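Local coordinates for protein DR hemagglutinin structural subunit (Escherichia coli, PDB 1UT1) that serves as the structural fimbrial subunit and adhesin of uropathogenic bacteria, binding the Dr blood group antigen and agglutinating human erythrocytes in a mannose-resistant manner, at residues T20-T25 / L35-T40; D46-G51 / I123-Q128; A66-T71 / N106-K111; I82-R87 / N136-L141; K89-I94 / G127-T132. The protein carries 3 engineered substitutions. One frame throughout, in Å; residues are numbered along the deposited sequence.

Contact 1. Residues T20-T25 / L35-T40; sequences TKLTVT and LTVAKT. With EDO (1,2-ethanediol), chain H; EDO (1,2-ethanediol), chain J.
Peptide planes are the flat groups here: the N-H groups of Thr23 and Thr25 lie in the planes of the Val37 and Lys39 carbonyls, and Lys39 N meets Thr23 O nearly along its C=O axis. The bonds measure 3.0 Å for Thr23 N to Val37 O, 2.9 Å for Lys39 N to Thr23 O and 2.8 Å for Thr25 N to Lys39 O, a parallel pairing whose axes diverge by 28°. On the face shared with Thr40, Gly15 of the second subunit packs on Thr23 and Thr25, and Thr16 of that subunit on Ala38. Here Thr25 OG1, bonded to Gln29, lies beside the CG2 of Thr40. On the opposite face Leu22 crosses Lys39 at about a right angle, its CD1 3.9 Å from Lys39 CG. The same methyl is 3.9 Å from Val37 CG1. Lys39 then leaves the strands, and a bend at its last torsion (chi4 -77°) helps set NZ 2.6 Å from O1 of one ethanediol; Pro49 O is its second partner. O2 of a second ethanediol donates a hydrogen bond to Val24 O. Backbone bonds therefore carry the pairing within the predicted receptor-binding region, while the lysine charge is probably eased by neutral oxygens.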
# COMPACT_ATOMS: atom_id res chain seq x y z
N THR A 20 9.76 6.43 4.73
CA THR A 20 11.10 6.09 4.20
C THR A 20 11.34 4.62 4.47
O THR A 20 11.23 4.17 5.61
CB THR A 20 12.19 6.94 4.92
OG1 THR A 20 11.99 8.33 4.60
CG2 THR A 20 13.61 6.50 4.48
N LYS A 21 11.57 3.86 3.41
CA LYS A 21 11.67 2.42 3.51
C LYS A 21 13.02 1.96 3.02
O LYS A 21 13.61 2.56 2.08
CB LYS A 21 10.59 1.78 2.65
CG LYS A 21 9.18 2.02 3.16
CD LYS A 21 8.16 1.20 2.36
CE LYS A 21 6.72 1.66 2.63
NZ LYS A 21 5.86 1.60 1.41
N LEU A 22 13.50 0.88 3.62
CA LEU A 22 14.77 0.31 3.20
C LEU A 22 14.72 -1.18 3.47
O LEU A 22 14.38 -1.58 4.55
CB LEU A 22 15.94 0.95 4.02
CG LEU A 22 17.30 0.28 3.81
CD1 LEU A 22 17.78 0.54 2.45
CD2 LEU A 22 18.33 0.74 4.86
N THR A 23 15.10 -1.99 2.49
CA THR A 23 15.28 -3.41 2.72
C THR A 23 16.78 -3.67 2.88
O THR A 23 17.60 -3.28 2.03
CB THR A 23 14.72 -4.24 1.56
OG1 THR A 23 13.30 -4.07 1.51
CG2 THR A 23 15.07 -5.72 1.76
N VAL A 24 17.13 -4.32 3.99
CA VAL A 24 18.52 -4.64 4.31
C VAL A 24 18.75 -6.12 3.94
O VAL A 24 17.91 -6.97 4.24
CB VAL A 24 18.81 -4.42 5.82
CG1 VAL A 24 20.25 -4.90 6.20
CG2 VAL A 24 18.65 -2.92 6.15
N THR A 25 19.83 -6.39 3.23
CA THR A 25 20.13 -7.75 2.82
C THR A 25 21.54 -8.19 3.24
O THR A 25 22.34 -7.37 3.75
CB THR A 25 20.01 -7.91 1.29
OG1 THR A 25 21.18 -7.37 0.64
CG2 THR A 25 18.76 -7.19 0.78
N LEU A 35 11.89 -2.84 -8.75
CA LEU A 35 13.01 -2.28 -8.04
C LEU A 35 12.51 -1.51 -6.83
O LEU A 35 11.55 -0.74 -6.93
CB LEU A 35 13.83 -1.35 -8.95
CG LEU A 35 14.87 -2.05 -9.82
CD1 LEU A 35 15.35 -1.12 -10.95
CD2 LEU A 35 16.05 -2.55 -8.97
N THR A 36 13.14 -1.75 -5.69
CA THR A 36 12.86 -1.00 -4.47
C THR A 36 14.20 -0.70 -3.80
O THR A 36 15.22 -1.30 -4.15
CB THR A 36 11.95 -1.78 -3.50
OG1 THR A 36 12.56 -3.03 -3.15
CG2 THR A 36 10.59 -2.06 -4.15
N VAL A 37 14.21 0.24 -2.87
CA VAL A 37 15.43 0.65 -2.19
C VAL A 37 15.95 -0.49 -1.30
O VAL A 37 15.36 -0.78 -0.24
CB VAL A 37 15.20 1.88 -1.31
CG1 VAL A 37 16.51 2.36 -0.71
CG2 VAL A 37 14.53 2.99 -2.10
N ALA A 38 17.09 -1.07 -1.69
CA ALA A 38 17.72 -2.12 -0.88
C ALA A 38 19.21 -1.85 -0.71
O ALA A 38 19.85 -1.35 -1.64
CB ALA A 38 17.52 -3.48 -1.53
N LYS A 39 19.76 -2.22 0.44
CA LYS A 39 21.22 -2.14 0.69
C LYS A 39 21.64 -3.43 1.37
O LYS A 39 20.88 -3.98 2.19
CB LYS A 39 21.54 -1.01 1.69
CG LYS A 39 21.41 0.41 1.15
CD LYS A 39 21.99 1.38 2.18
CE LYS A 39 21.41 2.78 2.05
NZ LYS A 39 22.02 3.50 0.90
N THR A 40 22.91 -3.83 1.18
CA THR A 40 23.44 -4.93 2.00
C THR A 40 23.73 -4.29 3.38
O THR A 40 23.90 -3.08 3.50
CB THR A 40 24.78 -5.46 1.45
OG1 THR A 40 25.77 -4.42 1.57
CG2 THR A 40 24.64 -5.90 -0.03
C1 EDO H . 14.41 -9.19 4.03
O1 EDO H . 13.84 -9.28 2.74
C2 EDO H . 15.79 -9.84 4.00
O2 EDO H . 16.66 -9.10 3.12
C1 EDO J . 25.03 3.61 0.20
O1 EDO J . 24.20 4.76 0.33
C2 EDO J . 26.14 3.66 1.27
O2 EDO J . 26.95 4.83 1.05

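Contact 2. Residues D46-G51 / I123-Q128; sequences DAAPIG and IYVDGQ
A classic beta bulge marks this antiparallel pairing of strands 49-58 and 118-125: Ile50 and Gly51 both face Ile123, and the register slips by one residue. Among the backbone bonds, Ile123 O receives Ile50 N at 2.8 Å and, weakly, Gly51 N at 3.5 Å. Ile123 N returns a bond to Gly51 O. Beyond the bulge, Val125 N reaches Ala48 O in the carbonyl plane, almost straight at 170°, whereas Ala47 N meets the Val125 carbonyl from 30° above its plane. The single side-chain hydrogen bond belongs to Asp46, whose CG stands anti to the backbone N and brings OD2 to within 2.9 Å of Gly127 N, met from above the carboxylate plane. Asp126 OD1 is 4.7 Å from Asp46 OD2, a spacing of like charges that could raise the affinity of either acid for a proton. Apolar packing centres on Ile50, which crosses Val125 at about a right angle with CD1 3.7 Å from Val125 CG2; Leu22 and Leu90 also touch Ile50. On the other face Pro49 CB lies against the Tyr124 ring, which makes a cation-pi contact with Arg95. At that ring's edge, Ala47 O sits 3.5 Å from Tyr124 CD1.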
# COMPACT_ATOMS: atom_id res chain seq x y z
N ASP A 46 28.69 4.58 8.52
CA ASP A 46 28.34 5.81 9.21
C ASP A 46 28.00 6.93 8.21
O ASP A 46 28.75 7.16 7.24
CB ASP A 46 29.48 6.25 10.12
CG ASP A 46 29.09 7.42 11.02
OD1 ASP A 46 30.03 8.10 11.52
OD2 ASP A 46 27.89 7.63 11.28
N ALA A 47 26.86 7.56 8.44
CA ALA A 47 26.32 8.62 7.56
C ALA A 47 25.82 8.17 6.18
O ALA A 47 25.53 9.02 5.31
CB ALA A 47 27.33 9.81 7.44
N ALA A 48 25.72 6.86 5.95
CA ALA A 48 25.22 6.39 4.66
C ALA A 48 23.81 6.92 4.50
O ALA A 48 23.01 6.89 5.44
CB ALA A 48 25.24 4.91 4.58
N PRO A 49 23.48 7.41 3.31
CA PRO A 49 22.16 8.00 3.11
C PRO A 49 21.11 6.92 2.97
O PRO A 49 21.31 5.92 2.30
CB PRO A 49 22.32 8.77 1.79
CG PRO A 49 23.38 7.96 1.03
CD PRO A 49 24.27 7.33 2.05
N ILE A 50 20.01 7.10 3.69
CA ILE A 50 18.85 6.20 3.55
C ILE A 50 17.93 6.78 2.49
O ILE A 50 17.56 6.08 1.55
CB ILE A 50 18.12 6.01 4.88
CG1 ILE A 50 19.06 5.36 5.91
CG2 ILE A 50 16.88 5.09 4.67
CD1 ILE A 50 19.46 3.94 5.57
N GLY A 51 17.68 8.09 2.55
CA GLY A 51 16.93 8.73 1.47
C GLY A 51 16.55 10.15 1.87
O GLY A 51 16.67 10.53 3.02
N ILE A 123 17.87 11.62 5.57
CA ILE A 123 17.86 10.61 6.64
C ILE A 123 19.17 9.82 6.42
O ILE A 123 19.39 9.30 5.31
CB ILE A 123 16.70 9.64 6.46
CG1 ILE A 123 15.34 10.38 6.40
CG2 ILE A 123 16.70 8.59 7.60
CD1 ILE A 123 15.06 11.29 7.62
N TYR A 124 20.02 9.72 7.46
CA TYR A 124 21.33 9.06 7.31
C TYR A 124 21.56 8.07 8.42
O TYR A 124 21.17 8.30 9.56
CB TYR A 124 22.45 10.13 7.39
CG TYR A 124 22.26 11.29 6.45
CD1 TYR A 124 22.75 11.22 5.13
CD2 TYR A 124 21.46 12.37 6.80
CE1 TYR A 124 22.56 12.29 4.25
CE2 TYR A 124 21.26 13.46 5.92
CZ TYR A 124 21.83 13.40 4.64
OH TYR A 124 21.58 14.43 3.73
N VAL A 125 22.32 7.03 8.12
CA VAL A 125 22.68 6.06 9.16
C VAL A 125 23.52 6.78 10.24
O VAL A 125 24.44 7.51 9.93
CB VAL A 125 23.48 4.88 8.53
CG1 VAL A 125 24.05 3.95 9.62
CG2 VAL A 125 22.56 4.08 7.58
N ASP A 126 23.15 6.60 11.50
CA ASP A 126 23.89 7.25 12.60
C ASP A 126 24.79 6.20 13.30
O ASP A 126 24.32 5.44 14.13
CB ASP A 126 22.92 7.83 13.64
CG ASP A 126 23.64 8.55 14.80
OD1 ASP A 126 24.87 8.83 14.68
OD2 ASP A 126 23.02 8.72 15.86
N GLY A 127 26.07 6.19 12.95
CA GLY A 127 27.03 5.21 13.49
C GLY A 127 26.96 3.97 12.59
O GLY A 127 25.87 3.60 12.14
N GLN A 128 28.12 3.39 12.27
CA GLN A 128 28.15 2.22 11.39
C GLN A 128 27.28 1.13 12.00
O GLN A 128 27.34 0.86 13.22
CB GLN A 128 29.60 1.74 11.11
CG GLN A 128 30.26 0.99 12.24
CD GLN A 128 29.87 -0.50 12.25
OE1 GLN A 128 29.23 -0.98 11.32
NE2 GLN A 128 30.25 -1.22 13.32

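Contact 3. Residues A66-T71 / N106-K111; sequences ALKADT and NGVFYK
Three nearly straight backbone hydrogen bonds form the innermost layer. Leu67 and Phe109 exchange a reciprocal pair, Leu67 N to Phe109 O and Phe109 N to Leu67 O, each 2.8 Å. Ala69 N adds a third, to Gly107 O, at 176°. The axes run at 174° to each other, so the two strands are almost exactly antiparallel.

Side chains meet on the face of Ala66, Lys68, Val108 and Tyr110. The methyl of Ala66 lies 3.6 Å from Tyr110 CB and 3.9 Å from Val108 CG1, which stands anti to its backbone N. The other branch, Val108 CG2, is met by Lys68 CD at 3.7 Å. Lys68 crosses this valine obliquely, a bend at chi2 placing its CD there. The nearly eclipsed chi4 then turns Lys68 NZ back on its own strand, where it donates to Ala69 O at 3.0 Å, which probably eases its charge. On the reverse face Leu67 CD1 and Phe109 CD2 are a looser 4.5 Å apart.

Gly107 leads into the second strand at a positive phi of 92°, where a CB would press on the preceding carbonyl O. Further out, Trp146 stacks on Tyr110 and Phe11 closes over Ala66, Lys68 and Val108. Trp102 lies with its ring nearly parallel to that of Phe109, and Val32 of the third subunit packs on Leu67. With strand 135-147 bonded to the far edge of 64-69, the arrangement is that of interior antiparallel pairing in the immunoglobulin-like sandwich of fimbrial subunits.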
# COMPACT_ATOMS: atom_id res chain seq x y z
N ALA A 66 7.00 21.24 11.73
CA ALA A 66 7.44 20.07 12.49
C ALA A 66 7.11 18.75 11.82
O ALA A 66 6.13 18.62 11.09
CB ALA A 66 6.84 20.12 13.87
N LEU A 67 7.94 17.75 12.10
CA LEU A 67 7.70 16.41 11.61
C LEU A 67 7.66 15.50 12.83
O LEU A 67 8.56 15.56 13.69
CB LEU A 67 8.87 15.96 10.72
CG LEU A 67 9.22 16.93 9.60
CD1 LEU A 67 10.54 16.43 8.92
CD2 LEU A 67 8.08 16.95 8.59
N LYS A 68 6.63 14.68 12.92
CA LYS A 68 6.53 13.77 14.05
C LYS A 68 6.78 12.36 13.54
O LYS A 68 6.11 11.89 12.62
CB LYS A 68 5.13 13.85 14.70
CG LYS A 68 4.96 12.79 15.82
CD LYS A 68 4.27 13.38 17.00
CE LYS A 68 4.24 12.39 18.19
NZ LYS A 68 4.71 11.03 17.81
N ALA A 69 7.69 11.66 14.20
CA ALA A 69 7.94 10.27 13.88
C ALA A 69 6.83 9.39 14.51
O ALA A 69 6.32 9.69 15.60
CB ALA A 69 9.30 9.85 14.42
N ASP A 70 6.50 8.30 13.85
CA ASP A 70 5.60 7.33 14.43
C ASP A 70 6.17 6.88 15.78
O ASP A 70 7.38 6.85 15.99
CB ASP A 70 5.50 6.11 13.53
CG ASP A 70 4.28 6.17 12.58
OD1 ASP A 70 3.70 7.26 12.37
OD2 ASP A 70 3.98 5.12 11.96
N THR A 71 5.28 6.52 16.71
CA THR A 71 5.70 6.06 18.02
C THR A 71 6.78 5.00 17.96
O THR A 71 7.65 4.95 18.83
CB THR A 71 4.47 5.45 18.81
OG1 THR A 71 3.41 6.41 18.85
CG2 THR A 71 4.87 5.08 20.23
N ASN A 106 11.13 14.46 21.97
CA ASN A 106 10.23 13.31 22.12
C ASN A 106 9.55 12.84 20.81
O ASN A 106 8.33 12.75 20.74
CB ASN A 106 9.14 13.65 23.14
CG ASN A 106 8.49 12.42 23.75
OD1 ASN A 106 9.18 11.50 24.21
ND2 ASN A 106 7.16 12.38 23.75
N GLY A 107 10.34 12.59 19.77
CA GLY A 107 9.78 12.07 18.51
C GLY A 107 9.40 13.16 17.51
O GLY A 107 9.09 12.86 16.36
N VAL A 108 9.44 14.42 17.95
CA VAL A 108 9.13 15.53 17.06
C VAL A 108 10.41 16.26 16.66
O VAL A 108 11.26 16.58 17.51
CB VAL A 108 8.13 16.53 17.73
CG1 VAL A 108 7.81 17.71 16.75
CG2 VAL A 108 6.83 15.78 18.18
N PHE A 109 10.56 16.50 15.37
CA PHE A 109 11.70 17.24 14.85
C PHE A 109 11.12 18.55 14.32
O PHE A 109 10.36 18.55 13.34
CB PHE A 109 12.37 16.41 13.73
CG PHE A 109 13.65 16.99 13.20
CD1 PHE A 109 14.84 16.93 13.96
CD2 PHE A 109 13.70 17.58 11.91
CE1 PHE A 109 16.05 17.48 13.45
CE2 PHE A 109 14.89 18.11 11.41
CZ PHE A 109 16.07 17.99 12.15
N TYR A 110 11.32 19.64 15.06
CA TYR A 110 10.65 20.91 14.74
C TYR A 110 11.64 22.02 14.46
O TYR A 110 12.75 22.01 14.99
CB TYR A 110 9.66 21.32 15.84
CG TYR A 110 10.33 21.77 17.15
CD1 TYR A 110 10.46 20.89 18.23
CD2 TYR A 110 10.72 23.10 17.34
CE1 TYR A 110 11.03 21.31 19.45
CE2 TYR A 110 11.30 23.52 18.55
CZ TYR A 110 11.41 22.62 19.60
OH TYR A 110 11.99 23.02 20.79
N LYS A 111 11.23 22.98 13.64
CA LYS A 111 12.10 24.06 13.22
C LYS A 111 12.16 25.13 14.31
O LYS A 111 11.16 25.38 15.00
CB LYS A 111 11.61 24.66 11.89
CG LYS A 111 12.63 25.60 11.23
CD LYS A 111 12.16 26.05 9.85
CE LYS A 111 13.28 26.72 9.07
NZ LYS A 111 13.85 27.88 9.80

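Contact 4. Residues I82-R87 / N136-L141; sequences ISDNNR and NYTLTL. With EDO (1,2-ethanediol), chain I.
Where strand 78-83 ends against strand 135-147, the chain leaves the antiparallel pairing through a type I beta turn from Ser83 to Asn86. Ile82 and Thr138 form the last hydrogen-bonded pair: Ile82 N to Thr138 O and Thr138 N to Ile82 O are both 2.9 Å, with each donor about 30° above the carbonyl plane it meets. At the adjoining non-hydrogen-bonded pair, Ser83 CB sits over one face of the Tyr137 ring, 4.2 Å from its centroid and 26° off the normal, a CH-pi contact. The Ser83 hydroxyl, placed between backbone N and carbonyl carbon (chi1 58°), is bonded to Asp88 N. The ring's own hydroxyl is bonded to Pro133 O, so both partners have their polar ends fixed outside the pair.

Asp84, second residue of the turn, reaches back. Asp84 OD2 takes Asn136 ND2 at 3.3 Å from above the carboxylate plane. A weak bond joins Asp84 N to Asn136 O at 3.0 Å. Asn136 OD1 is bonded to Thr23 OG1, which settles the turn of the amide. One water joins the two strands on the face of Ile82 and Thr138, touching Ile82 O at 2.8 Å, Asp84 OD1 at 2.8 Å and Thr138 OG1 at 2.7 Å. This is a strand end passing into a reverse turn, as at the ends of strands in an immunoglobulin-like beta sandwich.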
# COMPACT_ATOMS: atom_id res chain seq x y z
N ILE A 82 12.50 1.11 11.83
CA ILE A 82 12.16 -0.07 12.60
C ILE A 82 11.80 -1.22 11.66
O ILE A 82 11.21 -0.99 10.61
CB ILE A 82 10.99 0.22 13.60
CG1 ILE A 82 10.89 -0.90 14.67
CG2 ILE A 82 9.67 0.42 12.86
CD1 ILE A 82 12.05 -0.89 15.71
N SER A 83 12.19 -2.44 12.01
CA SER A 83 11.85 -3.61 11.18
C SER A 83 10.33 -3.88 11.20
O SER A 83 9.60 -3.41 12.08
CB SER A 83 12.61 -4.86 11.67
OG SER A 83 12.30 -5.13 13.02
N ASP A 84 9.86 -4.66 10.23
CA ASP A 84 8.44 -5.01 10.13
C ASP A 84 7.90 -5.64 11.44
O ASP A 84 6.77 -5.38 11.84
CB ASP A 84 8.24 -5.99 8.98
CG ASP A 84 8.10 -5.30 7.64
OD1 ASP A 84 8.24 -4.06 7.59
OD2 ASP A 84 8.04 -6.02 6.63
N ASN A 85 8.73 -6.42 12.12
CA ASN A 85 8.30 -7.07 13.38
C ASN A 85 8.45 -6.22 14.65
O ASN A 85 8.09 -6.65 15.75
CB ASN A 85 8.93 -8.46 13.53
CG ASN A 85 10.42 -8.43 13.96
OD1 ASN A 85 11.00 -9.47 14.21
ND2 ASN A 85 11.01 -7.24 14.06
N ASN A 86 8.83 -4.94 14.46
CA ASN A 86 8.98 -3.97 15.54
C ASN A 86 10.16 -4.20 16.44
O ASN A 86 10.36 -3.49 17.41
CB ASN A 86 7.68 -3.84 16.39
CG ASN A 86 7.56 -2.49 17.06
OD1 ASN A 86 7.26 -2.39 18.26
ND2 ASN A 86 7.87 -1.45 16.33
N ARG A 87 11.00 -5.16 16.09
CA ARG A 87 12.12 -5.46 16.97
C ARG A 87 13.43 -4.73 16.72
O ARG A 87 14.13 -4.37 17.67
CB ARG A 87 12.39 -6.96 17.04
CG ARG A 87 13.44 -7.29 18.09
CD ARG A 87 13.44 -8.75 18.47
NE ARG A 87 12.12 -9.29 18.82
CZ ARG A 87 11.87 -10.59 18.84
NH1 ARG A 87 12.85 -11.43 18.55
NH2 ARG A 87 10.66 -11.07 19.12
N ASN A 136 12.93 -5.63 6.38
CA ASN A 136 12.33 -4.40 5.84
C ASN A 136 12.19 -3.42 6.97
O ASN A 136 11.64 -3.73 8.03
CB ASN A 136 10.95 -4.69 5.23
CG ASN A 136 11.01 -5.77 4.19
OD1 ASN A 136 11.77 -5.68 3.23
ND2 ASN A 136 10.35 -6.89 4.47
N TYR A 137 12.72 -2.23 6.76
CA TYR A 137 12.78 -1.21 7.78
C TYR A 137 12.05 0.01 7.30
O TYR A 137 12.08 0.32 6.12
CB TYR A 137 14.25 -0.84 8.03
CG TYR A 137 15.00 -1.94 8.76
CD1 TYR A 137 15.19 -1.88 10.15
CD2 TYR A 137 15.52 -3.03 8.06
CE1 TYR A 137 15.83 -2.93 10.83
CE2 TYR A 137 16.22 -4.05 8.72
CZ TYR A 137 16.30 -4.03 10.11
OH TYR A 137 16.97 -5.04 10.78
N THR A 138 11.42 0.72 8.23
CA THR A 138 10.57 1.85 7.86
C THR A 138 10.71 2.99 8.88
O THR A 138 10.81 2.74 10.10
CB THR A 138 9.03 1.38 7.84
OG1 THR A 138 8.88 0.20 7.01
CG2 THR A 138 8.13 2.46 7.28
N LEU A 139 10.64 4.24 8.37
CA LEU A 139 10.60 5.43 9.22
C LEU A 139 9.45 6.27 8.68
O LEU A 139 9.41 6.60 7.49
CB LEU A 139 11.89 6.24 9.16
CG LEU A 139 11.77 7.67 9.74
CD1 LEU A 139 11.50 7.63 11.24
CD2 LEU A 139 13.06 8.45 9.46
N THR A 140 8.47 6.56 9.53
CA THR A 140 7.29 7.30 9.09
C THR A 140 7.25 8.68 9.77
O THR A 140 7.41 8.78 11.00
CB THR A 140 6.03 6.49 9.44
OG1 THR A 140 6.07 5.23 8.76
CG2 THR A 140 4.79 7.24 9.02
N LEU A 141 7.11 9.73 8.97
CA LEU A 141 7.13 11.13 9.47
C LEU A 141 5.87 11.86 9.00
O LEU A 141 5.52 11.82 7.81
CB LEU A 141 8.34 11.89 8.94
CG LEU A 141 9.72 11.33 9.40
CD1 LEU A 141 10.87 11.94 8.54
CD2 LEU A 141 9.95 11.64 10.85
C1 EDO I . 14.47 -8.22 10.89
O1 EDO I . 13.56 -7.90 11.95
C2 EDO I . 15.16 -9.57 11.22
O2 EDO I . 14.19 -10.50 11.74
O HOH W 1 9.14 -1.77 8.85

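Contact 5. Residues K89-I94 / G127-T132; sequences KLYVNI and GQQTNT
The carboxamide of Gln129 is the tight part of this contact, bonding both N and O of Tyr91 as a strand neighbour would, although Tyr91 O also takes Asp126 N. Its OE1 accepts Tyr91 N at 2.8 Å, and its NE2 donates to Tyr91 O at 2.9 Å. Both bonds lie in the plane of the acceptor carbonyl and use a lone pair. The second N-H of NE2 goes to Gly127 O at 3.1 Å, only 4° out of the amide plane, so the group is held flat by three bonds. With CG anti to the carbonyl carbon, the extended Gln129 chain spans from loop to strand edge.

Packing beneath the amide is close as well. Leu90 CD1 touches Gln129 OE1 and, 3.7 Å away, Thr132 OG1, crossing the threonine at about a right angle. That hydroxyl is fixed by a 2.7 Å bond from Thr132 OG1 to Gln129 O, which reinforces the type I turn from Gln129 to Thr132. Leu44 covers Leu90 and Thr132 from another loop.

The looser side is wet. A water donates to Gln129 OE1 at 2.7 Å and to Lys89 O at 3.1 Å, bridging the loop side chain and the strand backbone. The edge of the Tyr91 ring faces OE1, and one face carries Lys89 CB. On the exposed outer loop, Gln128 OE1 gathers both Thr130 N and Thr130 OG1. With donors on OE1 and acceptors on NE2, the bonding pattern leaves one sensible orientation of the Gln129 side chain, so a fixed amide ties loop to strand.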
# COMPACT_ATOMS: atom_id res chain seq x y z
N LYS A 89 16.16 -2.07 15.27
CA LYS A 89 16.33 -0.65 15.00
C LYS A 89 17.53 -0.34 14.08
O LYS A 89 18.62 -0.92 14.22
CB LYS A 89 16.51 0.11 16.31
CG LYS A 89 15.36 -0.06 17.29
CD LYS A 89 15.78 0.56 18.64
CE LYS A 89 14.68 0.39 19.69
NZ LYS A 89 15.13 0.94 20.99
N LEU A 90 17.34 0.66 13.22
CA LEU A 90 18.45 1.21 12.43
C LEU A 90 18.48 2.69 12.76
O LEU A 90 17.59 3.44 12.34
CB LEU A 90 18.19 1.00 10.95
CG LEU A 90 19.21 1.55 9.95
CD1 LEU A 90 20.61 0.92 10.22
CD2 LEU A 90 18.72 1.18 8.50
N TYR A 91 19.42 3.09 13.63
CA TYR A 91 19.46 4.47 14.12
C TYR A 91 19.85 5.40 13.00
O TYR A 91 20.81 5.15 12.25
CB TYR A 91 20.45 4.59 15.25
CG TYR A 91 19.96 3.87 16.48
CD1 TYR A 91 20.39 2.59 16.78
CD2 TYR A 91 19.05 4.48 17.33
CE1 TYR A 91 19.94 1.92 17.93
CE2 TYR A 91 18.56 3.81 18.45
CZ TYR A 91 19.01 2.53 18.73
OH TYR A 91 18.59 1.90 19.90
N VAL A 92 19.19 6.55 12.97
CA VAL A 92 19.48 7.54 11.95
C VAL A 92 19.60 8.95 12.51
O VAL A 92 18.98 9.29 13.53
CB VAL A 92 18.37 7.55 10.83
CG1 VAL A 92 18.38 6.22 10.05
CG2 VAL A 92 16.94 7.85 11.42
N ASN A 93 20.25 9.81 11.72
CA ASN A 93 20.21 11.26 11.93
C ASN A 93 19.29 11.84 10.88
O ASN A 93 19.18 11.30 9.78
CB ASN A 93 21.59 11.87 11.74
CG ASN A 93 22.48 11.64 12.92
OD1 ASN A 93 22.06 11.81 14.08
ND2 ASN A 93 23.68 11.17 12.66
N ILE A 94 18.61 12.90 11.25
CA ILE A 94 17.67 13.60 10.36
C ILE A 94 18.18 15.02 10.27
O ILE A 94 18.42 15.67 11.29
CB ILE A 94 16.26 13.63 11.01
CG1 ILE A 94 15.77 12.17 11.20
CG2 ILE A 94 15.30 14.45 10.19
CD1 ILE A 94 14.39 12.07 11.93
N GLY A 127 26.07 6.19 12.95
CA GLY A 127 27.03 5.21 13.49
C GLY A 127 26.96 3.97 12.59
O GLY A 127 25.87 3.60 12.14
N GLN A 128 28.12 3.39 12.27
CA GLN A 128 28.15 2.22 11.39
C GLN A 128 27.28 1.13 12.00
O GLN A 128 27.34 0.86 13.22
CB GLN A 128 29.60 1.74 11.11
CG GLN A 128 30.26 0.99 12.24
CD GLN A 128 29.87 -0.50 12.25
OE1 GLN A 128 29.23 -0.98 11.32
NE2 GLN A 128 30.25 -1.22 13.32
N GLN A 129 26.38 0.58 11.18
CA GLN A 129 25.47 -0.46 11.66
C GLN A 129 25.46 -1.64 10.70
O GLN A 129 24.41 -2.12 10.25
CB GLN A 129 24.06 0.12 11.91
CG GLN A 129 24.01 1.00 13.16
CD GLN A 129 22.75 1.86 13.24
OE1 GLN A 129 21.71 1.40 13.67
NE2 GLN A 129 22.87 3.13 12.85
N THR A 130 26.68 -2.09 10.36
CA THR A 130 26.88 -3.15 9.39
C THR A 130 26.47 -4.56 9.84
O THR A 130 26.58 -5.51 9.07
CB THR A 130 28.34 -3.17 8.86
OG1 THR A 130 29.24 -3.38 9.94
CG2 THR A 130 28.69 -1.88 8.14
N ASN A 131 25.99 -4.69 11.07
CA ASN A 131 25.45 -5.98 11.57
C ASN A 131 23.92 -5.98 11.67
O ASN A 131 23.33 -6.86 12.30
CB ASN A 131 26.02 -6.32 12.96
CG ASN A 131 27.50 -6.73 12.88
OD1 ASN A 131 27.93 -7.38 11.93
ND2 ASN A 131 28.28 -6.29 13.86
N THR A 132 23.28 -4.97 11.08
CA THR A 132 21.83 -4.89 11.10
C THR A 132 21.25 -6.16 10.48
O THR A 132 21.66 -6.56 9.40
CB THR A 132 21.35 -3.67 10.27
OG1 THR A 132 21.84 -2.48 10.91
CG2 THR A 132 19.81 -3.62 10.19
O HOH W 2 21.52 -0.69 15.42

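From the N terminus, contact 1 closes first, a short excursion through strand 29-32 that finishes before any other contact begins. Contact 2 then opens at 46-51 and closes far along the chain at 123-128; contact 3 lies wholly within that span, on the opposite side of the molecule's centre. Contact 4 starts inside both and ends at 136-141, so it crosses contacts 2 and 3. Contact 5 falls within the span of contact 4, crosses contact 3, and shares Gly127 and Gln128 with contact 2. Strand 135-147 gathers the pieces, pairing with strands 16-25, 64-69 and 78-83, while 118-125 joins 49-58 to 89-96.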